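Local coordinates for protein peroxinectin A (Dictyostelium discoideum, PDB 6ERC) that is a secreted heme peroxidase that uses hydrogen peroxide to oxidise phenolic donors and ions such as iodide and thiocyanate, at residues 153-158 with 208-212; 162-166 with 186-192; 181-185 with 225-229. The contacts are given in a common frame with arbitrary orientation. Numbering follows the deposited sequence.

In the fold
All three contacts lie on the same side of the centre of the animal haem peroxidase fold. Interaction 1 is the deep one: buried, it includes a ligand of the sodium site, lies near what is probably the distal side of the haem, and works through backbone atoms, two glycines and a bridging water. Interactions 2 and 3 lie further out and are partly buried. The first is mainly apolar packing of helix 160-166 on a loop that ends in a turn; the second joins an arginine of helix 218-241 to a strand carbonyl. Leu155 touches Leu227 and Leu228, tying interaction 1 to interaction 3, while Ser208 meets Pro186 of interaction 2 through a probable backbone hydrogen bond.

Interaction 1: 153-158 with 208-212; sequences NVLYGN and SVGER. With NA (sodium ion), chain K.
Residues 153-156 form a short helical turn, closed by Gly157 N to Asn153 O at 3.0 Å; Gly157 leaves helical geometry at phi 86°, psi 175°, where a side chain would jam against the preceding carbonyl. The irregular loop 208-212, extended at Val209 and Glu211 but bent at Gly210, passes this turn, bringing Gly210 CA to 3.9 Å from Gly157 CA. Val209 lays its side chain on His224 of helix 218-241. Gly210 (phi -66°, psi -6°) fits the turn because a CB would clash with Asn153 O, Val154 O and Leu155 C. Gly210 N is 3.0 Å from Val154 O, and Gly210 O receives a CA-H...O contact from Gly157 CA at 3.5 Å. One water donates to Gly210 O (3.0 Å) and Asn158 OD1 (2.6 Å) and accepts from Asn153 ND2 (2.5 Å). Glu211 CB packs on Val154 CG2 at 4.0 Å; its side chain turns away, near His81 and Arg213, predicted proton acceptor and transition-state stabilizer. Asn153, chi1 p, divides its amide between that water and sodium, which OD1 binds at 2.4 Å, joining Asn82, Gly147, Tyr149 and Asp151 in a metal site beside what is probably the distal haem pocket of the family.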
loop_
_atom_site.group_PDB
_atom_site.type_symbol
_atom_site.label_atom_id
_atom_site.label_comp_id
_atom_site.label_asym_id
_atom_site.label_seq_id
_atom_site.Cartn_x
_atom_site.Cartn_y
_atom_site.Cartn_z
ATOM N N ASN A 153 -11.624 5.757 1.755
ATOM C CA ASN A 153 -12.185 4.935 0.688
ATOM C C ASN A 153 -12.001 3.453 0.976
ATOM O O ASN A 153 -12.784 2.621 0.502
ATOM C CB ASN A 153 -11.532 5.289 -0.649
ATOM C CG ASN A 153 -10.079 4.842 -0.723
ATOM O OD1 ASN A 153 -9.169 5.581 -0.347
ATOM N ND2 ASN A 153 -9.857 3.625 -1.203
ATOM N N VAL A 154 -10.964 3.106 1.739
ATOM C CA VAL A 154 -10.727 1.717 2.113
ATOM C C VAL A 154 -11.928 1.134 2.848
ATOM O O VAL A 154 -12.197 -0.069 2.754
ATOM C CB VAL A 154 -9.441 1.623 2.959
ATOM C CG1 VAL A 154 -9.553 2.489 4.208
ATOM C CG2 VAL A 154 -9.143 0.180 3.326
ATOM N N LEU A 155 -12.664 1.959 3.592
ATOM C CA LEU A 155 -13.832 1.487 4.330
ATOM C C LEU A 155 -15.145 1.749 3.609
ATOM O O LEU A 155 -16.021 0.881 3.602
ATOM C CB LEU A 155 -13.895 2.144 5.713
ATOM C CG LEU A 155 -12.741 1.875 6.682
ATOM C CD1 LEU A 155 -13.024 2.568 7.993
ATOM C CD2 LEU A 155 -12.514 0.384 6.907
ATOM N N TYR A 156 -15.300 2.920 2.994
ATOM C CA TYR A 156 -16.598 3.369 2.509
ATOM C C TYR A 156 -16.759 3.259 0.999
ATOM O O TYR A 156 -17.850 3.538 0.489
ATOM C CB TYR A 156 -16.835 4.815 2.955
ATOM C CG TYR A 156 -16.508 5.031 4.415
ATOM C CD1 TYR A 156 -17.357 4.566 5.410
ATOM C CD2 TYR A 156 -15.343 5.683 4.799
ATOM C CE1 TYR A 156 -17.060 4.752 6.747
ATOM C CE2 TYR A 156 -15.038 5.873 6.132
ATOM C CZ TYR A 156 -15.902 5.407 7.104
ATOM O OH TYR A 156 -15.605 5.592 8.434
ATOM N N GLY A 157 -15.720 2.854 0.275
ATOM C CA GLY A 157 -15.822 2.685 -1.161
ATOM C C GLY A 157 -15.563 3.968 -1.920
ATOM O O GLY A 157 -15.394 5.055 -1.360
ATOM N N ASN A 158 -15.543 3.832 -3.247
ATOM C CA ASN A 158 -15.134 4.911 -4.135
ATOM C C ASN A 158 -16.312 5.630 -4.788
ATOM O O ASN A 158 -16.115 6.345 -5.775
ATOM C CB ASN A 158 -14.193 4.368 -5.213
ATOM C CG ASN A 158 -12.894 3.829 -4.639
ATOM O OD1 ASN A 158 -12.676 2.620 -4.606
ATOM N ND2 ASN A 158 -12.020 4.728 -4.191
ATOM N N SER A 208 -16.582 -8.219 2.324
ATOM C CA SER A 208 -16.881 -7.090 1.449
ATOM C C SER A 208 -16.528 -5.792 2.172
ATOM O O SER A 208 -17.228 -5.384 3.106
ATOM C CB SER A 208 -18.352 -7.112 1.039
ATOM O OG SER A 208 -18.691 -8.353 0.443
ATOM N N VAL A 209 -15.445 -5.146 1.736
ATOM C CA VAL A 209 -14.986 -3.888 2.309
ATOM C C VAL A 209 -14.753 -2.887 1.181
ATOM O O VAL A 209 -14.770 -3.228 -0.002
ATOM C CB VAL A 209 -13.706 -4.061 3.155
ATOM C CG1 VAL A 209 -13.990 -4.936 4.373
ATOM C CG2 VAL A 209 -12.575 -4.648 2.313
ATOM N N GLY A 210 -14.514 -1.635 1.572
ATOM C CA GLY A 210 -14.448 -0.532 0.627
ATOM C C GLY A 210 -13.296 -0.592 -0.358
ATOM O O GLY A 210 -13.244 0.247 -1.264
ATOM N N GLU A 211 -12.380 -1.546 -0.211
ATOM C CA GLU A 211 -11.205 -1.638 -1.069
ATOM C C GLU A 211 -11.112 -3.042 -1.650
ATOM O O GLU A 211 -11.124 -4.026 -0.903
ATOM C CB GLU A 211 -9.938 -1.287 -0.283
ATOM C CG GLU A 211 -8.960 -0.403 -1.046
ATOM C CD GLU A 211 -8.041 -1.200 -1.946
ATOM O OE1 GLU A 211 -7.649 -2.311 -1.536
ATOM O OE2 GLU A 211 -7.714 -0.724 -3.055
ATOM N N ARG A 212 -11.010 -3.125 -2.982
ATOM C CA ARG A 212 -11.076 -4.410 -3.679
ATOM C C ARG A 212 -10.131 -5.438 -3.067
ATOM O O ARG A 212 -10.522 -6.580 -2.794
ATOM C CB ARG A 212 -10.742 -4.222 -5.163
ATOM C CG ARG A 212 -11.703 -3.331 -5.936
ATOM C CD ARG A 212 -11.265 -3.193 -7.395
ATOM N NE ARG A 212 -11.413 -4.445 -8.141
ATOM C CZ ARG A 212 -12.441 -4.752 -8.931
ATOM N NH1 ARG A 212 -13.443 -3.902 -9.107
ATOM N NH2 ARG A 212 -12.466 -5.922 -9.556
HETATM NA NA NA K . -8.297 7.673 -1.229
HETATM O O HOH W 1 -11.194 2.007 -2.611
#

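Interaction 2: 162-166 with 186-192; sequences ICKNL and PKNVPGV
Residues 162-166 are the last turn and a half of a helix, with Leu166 N bonded to Ile162 O at 3.2 Å and to Cys163 O at 2.9 Å. Facing them, 186-192 is an irregular chain that ends in a type II beta turn from Val189 to Val192, closed by a weak Val192 N to Val189 O bond of 3.4 Å. Gly191 takes the third position at phi 82°, psi 1°, a conformation that favours glycine. The closest CA pairs are Ile162 with Gly191 at 6.1 Å and Asn165 with Val189 at 6.8 Å. No hydrogen bond crosses the contact; this is structural helix-to-loop packing, a type II turn with glycine third set against the C-terminal end of a short helix. Val192, chi1 t, points at the helix and places CG2 at 3.9 Å from Leu166 CG and 4.1 Å from Ile162 CG1; its compact branched side chain fits between these two larger ones. Val189, also t, sets CG1 at 3.1 Å from Asn165 O and 4.0 Å from Asn165 CB. Leu166 (m, t) extends CD2 to 4.3 Å from Pro186 CG and 4.5 Å from Val189 CG1. At the more open edge, Asn165 CG comes within 3.5 Å of Pro190 O. Helix 160-166 follows helix 153-156 in sequence, and the turn belongs to the long connection between strand 182-184 and helix 218-241, where Pro186 pairs by backbone with Ser208.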
loop_
_atom_site.group_PDB
_atom_site.type_symbol
_atom_site.label_atom_id
_atom_site.label_comp_id
_atom_site.label_asym_id
_atom_site.label_seq_id
_atom_site.Cartn_x
_atom_site.Cartn_y
_atom_site.Cartn_z
ATOM N N ILE A 162 -21.618 2.327 -3.958
ATOM C CA ILE A 162 -20.899 1.297 -3.218
ATOM C C ILE A 162 -20.969 1.571 -1.722
ATOM O O ILE A 162 -21.122 0.647 -0.914
ATOM C CB ILE A 162 -19.443 1.195 -3.714
ATOM C CG1 ILE A 162 -18.717 0.055 -2.996
ATOM C CG2 ILE A 162 -18.704 2.511 -3.502
ATOM C CD1 ILE A 162 -17.368 -0.287 -3.594
ATOM N N CYS A 163 -20.869 2.840 -1.327
ATOM C CA CYS A 163 -20.924 3.173 0.091
ATOM C C CYS A 163 -22.256 2.755 0.701
ATOM O O CYS A 163 -22.296 2.045 1.712
ATOM C CB CYS A 163 -20.695 4.670 0.292
ATOM S SG CYS A 163 -20.684 5.153 2.036
ATOM N N LYS A 164 -23.365 3.178 0.091
ATOM C CA LYS A 164 -24.681 2.910 0.659
ATOM C C LYS A 164 -25.049 1.433 0.637
ATOM O O LYS A 164 -26.063 1.060 1.236
ATOM C CB LYS A 164 -25.744 3.728 -0.077
ATOM C CG LYS A 164 -25.716 5.208 0.291
ATOM C CD LYS A 164 -26.801 6.002 -0.412
ATOM C CE LYS A 164 -26.783 7.459 0.033
ATOM N NZ LYS A 164 -27.812 8.285 -0.663
ATOM N N ASN A 165 -24.266 0.589 -0.034
ATOM C CA ASN A 165 -24.460 -0.851 0.063
ATOM C C ASN A 165 -23.650 -1.465 1.194
ATOM O O ASN A 165 -24.040 -2.510 1.729
ATOM C CB ASN A 165 -24.093 -1.531 -1.260
ATOM C CG ASN A 165 -25.182 -1.393 -2.308
ATOM O OD1 ASN A 165 -24.990 -0.747 -3.337
ATOM N ND2 ASN A 165 -26.332 -2.003 -2.052
ATOM N N LEU A 166 -22.539 -0.835 1.579
ATOM C CA LEU A 166 -21.723 -1.338 2.678
ATOM C C LEU A 166 -22.249 -0.926 4.047
ATOM O O LEU A 166 -21.834 -1.512 5.053
ATOM C CB LEU A 166 -20.279 -0.851 2.534
ATOM C CG LEU A 166 -19.376 -1.639 1.586
ATOM C CD1 LEU A 166 -18.049 -0.915 1.400
ATOM C CD2 LEU A 166 -19.138 -3.054 2.103
ATOM N N PRO A 186 -18.842 -7.433 6.662
ATOM C CA PRO A 186 -19.941 -8.143 6.004
ATOM C C PRO A 186 -19.444 -8.973 4.827
ATOM O O PRO A 186 -18.282 -8.903 4.424
ATOM C CB PRO A 186 -20.856 -7.008 5.537
ATOM C CG PRO A 186 -19.925 -5.868 5.288
ATOM C CD PRO A 186 -18.763 -6.023 6.243
ATOM N N LYS A 187 -20.359 -9.764 4.269
ATOM C CA LYS A 187 -20.037 -10.637 3.149
ATOM C C LYS A 187 -21.183 -10.644 2.145
ATOM O O LYS A 187 -22.334 -10.352 2.480
ATOM C CB LYS A 187 -19.745 -12.068 3.624
ATOM C CG LYS A 187 -18.460 -12.201 4.432
ATOM C CD LYS A 187 -18.356 -13.558 5.123
ATOM C CE LYS A 187 -19.305 -13.651 6.317
ATOM N NZ LYS A 187 -19.110 -14.900 7.102
ATOM N N ASN A 188 -20.843 -10.988 0.898
ATOM C CA ASN A 188 -21.819 -11.143 -0.183
ATOM C C ASN A 188 -22.617 -9.867 -0.426
ATOM O O ASN A 188 -23.746 -9.915 -0.922
ATOM C CB ASN A 188 -22.777 -12.306 0.095
ATOM C CG ASN A 188 -22.063 -13.630 0.236
ATOM O OD1 ASN A 188 -20.981 -13.822 -0.311
ATOM N ND2 ASN A 188 -22.669 -14.555 0.971
ATOM N N VAL A 189 -22.048 -8.716 -0.087
ATOM C CA VAL A 189 -22.750 -7.445 -0.247
ATOM C C VAL A 189 -22.884 -7.150 -1.739
ATOM O O VAL A 189 -21.865 -7.043 -2.437
ATOM C CB VAL A 189 -22.018 -6.309 0.485
ATOM C CG1 VAL A 189 -22.778 -4.998 0.334
ATOM C CG2 VAL A 189 -21.842 -6.662 1.955
ATOM N N PRO A 190 -24.101 -7.010 -2.272
ATOM C CA PRO A 190 -24.241 -6.682 -3.695
ATOM C C PRO A 190 -23.591 -5.346 -4.027
ATOM O O PRO A 190 -23.628 -4.402 -3.237
ATOM C CB PRO A 190 -25.758 -6.636 -3.905
ATOM C CG PRO A 190 -26.328 -7.429 -2.781
ATOM C CD PRO A 190 -25.412 -7.191 -1.627
ATOM N N GLY A 191 -22.995 -5.277 -5.213
ATOM C CA GLY A 191 -22.377 -4.058 -5.688
ATOM C C GLY A 191 -20.983 -3.792 -5.167
ATOM O O GLY A 191 -20.401 -2.756 -5.517
ATOM N N VAL A 192 -20.423 -4.680 -4.351
ATOM C CA VAL A 192 -19.085 -4.482 -3.796
ATOM C C VAL A 192 -18.143 -5.528 -4.383
ATOM O O VAL A 192 -17.929 -6.582 -3.766
ATOM C CB VAL A 192 -19.098 -4.557 -2.262
ATOM C CG1 VAL A 192 -17.712 -4.242 -1.707
ATOM C CG2 VAL A 192 -20.138 -3.600 -1.692
#

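Interaction 3: 181-185 with 225-229; sequences VGDLP and TLLLR
A strand edge meets a long helix here: 182-184, the second strand of a two-stranded antiparallel hairpin with 177-179, lies across helix 218-241 in a partly buried position away from the annotated sites. The local axes of strand 182-184 and helix 225-229 approach to 8.6 Å and cross at 108°; the nearest CA pairs are Leu184 with Thr225 at 6.0 Å and Asp183 with Arg229 at 7.3 Å. The helix is regular, with Arg229 N bonded to Thr225 O at 2.9 Å, so these two residues sit one turn apart on the same flank. Arg229 begins at chi1 m and is then fully extended, with chi2, chi3 and chi4 near 180°. That reach lets Arg229 NE and NH2 both donate to Asp183 O, each at 2.9 Å, a bifurcated arrangement in which one carbonyl lies at the guanidinium edge. The contact thus joins hairpin to helix by side-chain-to-backbone hydrogen bonds, within the animal haem peroxidase fold, while NH1 is held by Glu342 in a salt bridge and by the carbonyl of Thr497. Gly182 (phi 87°, psi -179°) suits its place doubly: a CB would clash with Arg229 NH2 and crowd the preceding carbonyl. Thr225 directs CB toward the strand; CG2 lies 3.3 Å from Asp183 O, and OG1, 3.3 Å from Pro185 CD, bonds to Leu221 O within its own helix. Pro185, whose CA-to-CB bond points sideways, brings CB to 4.1 Å from Leu228 CD1. Leu184 starts away from the helix, yet CD2 returns to 4.3 Å from Thr225 CG2.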
loop_
_atom_site.group_PDB
_atom_site.type_symbol
_atom_site.label_atom_id
_atom_site.label_comp_id
_atom_site.label_asym_id
_atom_site.label_seq_id
_atom_site.Cartn_x
_atom_site.Cartn_y
_atom_site.Cartn_z
ATOM N N VAL A 181 -17.150 -14.525 17.969
ATOM C CA VAL A 181 -15.841 -13.974 18.294
ATOM C C VAL A 181 -15.783 -12.523 17.837
ATOM O O VAL A 181 -14.849 -12.116 17.135
ATOM C CB VAL A 181 -14.713 -14.805 17.654
ATOM C CG1 VAL A 181 -14.608 -16.163 18.338
ATOM C CG2 VAL A 181 -14.952 -14.976 16.158
ATOM N N GLY A 182 -16.780 -11.735 18.237
ATOM C CA GLY A 182 -16.819 -10.326 17.906
ATOM C C GLY A 182 -17.477 -10.053 16.569
ATOM O O GLY A 182 -17.949 -10.947 15.859
ATOM N N ASP A 183 -17.508 -8.770 16.226
ATOM C CA ASP A 183 -18.109 -8.316 14.979
ATOM C C ASP A 183 -17.065 -8.302 13.872
ATOM O O ASP A 183 -15.977 -7.742 14.043
ATOM C CB ASP A 183 -18.716 -6.924 15.153
ATOM C CG ASP A 183 -20.016 -6.949 15.927
ATOM O OD1 ASP A 183 -20.391 -8.030 16.429
ATOM O OD2 ASP A 183 -20.666 -5.887 16.025
ATOM N N LEU A 184 -17.402 -8.916 12.739
ATOM C CA LEU A 184 -16.509 -8.973 11.588
ATOM C C LEU A 184 -17.145 -8.251 10.406
ATOM O O LEU A 184 -18.343 -7.944 10.444
ATOM C CB LEU A 184 -16.194 -10.425 11.224
ATOM C CG LEU A 184 -15.502 -11.249 12.314
ATOM C CD1 LEU A 184 -15.340 -12.690 11.863
ATOM C CD2 LEU A 184 -14.152 -10.648 12.675
ATOM N N PRO A 185 -16.390 -7.956 9.351
ATOM C CA PRO A 185 -16.963 -7.240 8.205
ATOM C C PRO A 185 -18.062 -8.051 7.544
ATOM O O PRO A 185 -18.220 -9.248 7.823
ATOM C CB PRO A 185 -15.762 -7.051 7.265
ATOM C CG PRO A 185 -14.559 -7.159 8.146
ATOM C CD PRO A 185 -14.935 -8.151 9.206
ATOM N N THR A 225 -11.398 -4.340 10.134
ATOM C CA THR A 225 -12.409 -4.680 11.128
ATOM C C THR A 225 -12.431 -3.664 12.264
ATOM O O THR A 225 -13.495 -3.159 12.640
ATOM C CB THR A 225 -12.147 -6.088 11.667
ATOM O OG1 THR A 225 -12.143 -7.022 10.581
ATOM C CG2 THR A 225 -13.214 -6.495 12.674
ATOM N N LEU A 226 -11.263 -3.350 12.825
ATOM C CA LEU A 226 -11.227 -2.499 14.010
ATOM C C LEU A 226 -11.748 -1.102 13.705
ATOM O O LEU A 226 -12.467 -0.510 14.519
ATOM C CB LEU A 226 -9.806 -2.431 14.573
ATOM C CG LEU A 226 -9.160 -3.751 15.010
ATOM C CD1 LEU A 226 -7.872 -3.478 15.778
ATOM C CD2 LEU A 226 -10.099 -4.609 15.846
ATOM N N LEU A 227 -11.404 -0.554 12.538
ATOM C CA LEU A 227 -11.893 0.777 12.193
ATOM C C LEU A 227 -13.380 0.759 11.874
ATOM O O LEU A 227 -14.056 1.784 12.021
ATOM C CB LEU A 227 -11.100 1.347 11.018
ATOM C CG LEU A 227 -9.630 1.670 11.293
ATOM C CD1 LEU A 227 -8.985 2.293 10.060
ATOM C CD2 LEU A 227 -9.472 2.590 12.499
ATOM N N LEU A 228 -13.905 -0.386 11.437
ATOM C CA LEU A 228 -15.348 -0.520 11.294
ATOM C C LEU A 228 -16.024 -0.563 12.660
ATOM O O LEU A 228 -17.047 0.099 12.875
ATOM C CB LEU A 228 -15.681 -1.776 10.492
ATOM C CG LEU A 228 -15.351 -1.772 8.997
ATOM C CD1 LEU A 228 -15.550 -3.164 8.419
ATOM C CD2 LEU A 228 -16.198 -0.763 8.245
ATOM N N ARG A 229 -15.463 -1.332 13.595
ATOM C CA ARG A 229 -15.979 -1.342 14.959
ATOM C C ARG A 229 -15.929 0.053 15.565
ATOM O O ARG A 229 -16.912 0.530 16.146
ATOM C CB ARG A 229 -15.177 -2.322 15.814
ATOM C CG ARG A 229 -15.356 -3.777 15.437
ATOM C CD ARG A 229 -14.462 -4.665 16.283
ATOM N NE ARG A 229 -14.605 -6.074 15.945
ATOM C CZ ARG A 229 -13.933 -7.056 16.533
ATOM N NH1 ARG A 229 -13.064 -6.785 17.498
ATOM N NH2 ARG A 229 -14.130 -8.312 16.158
#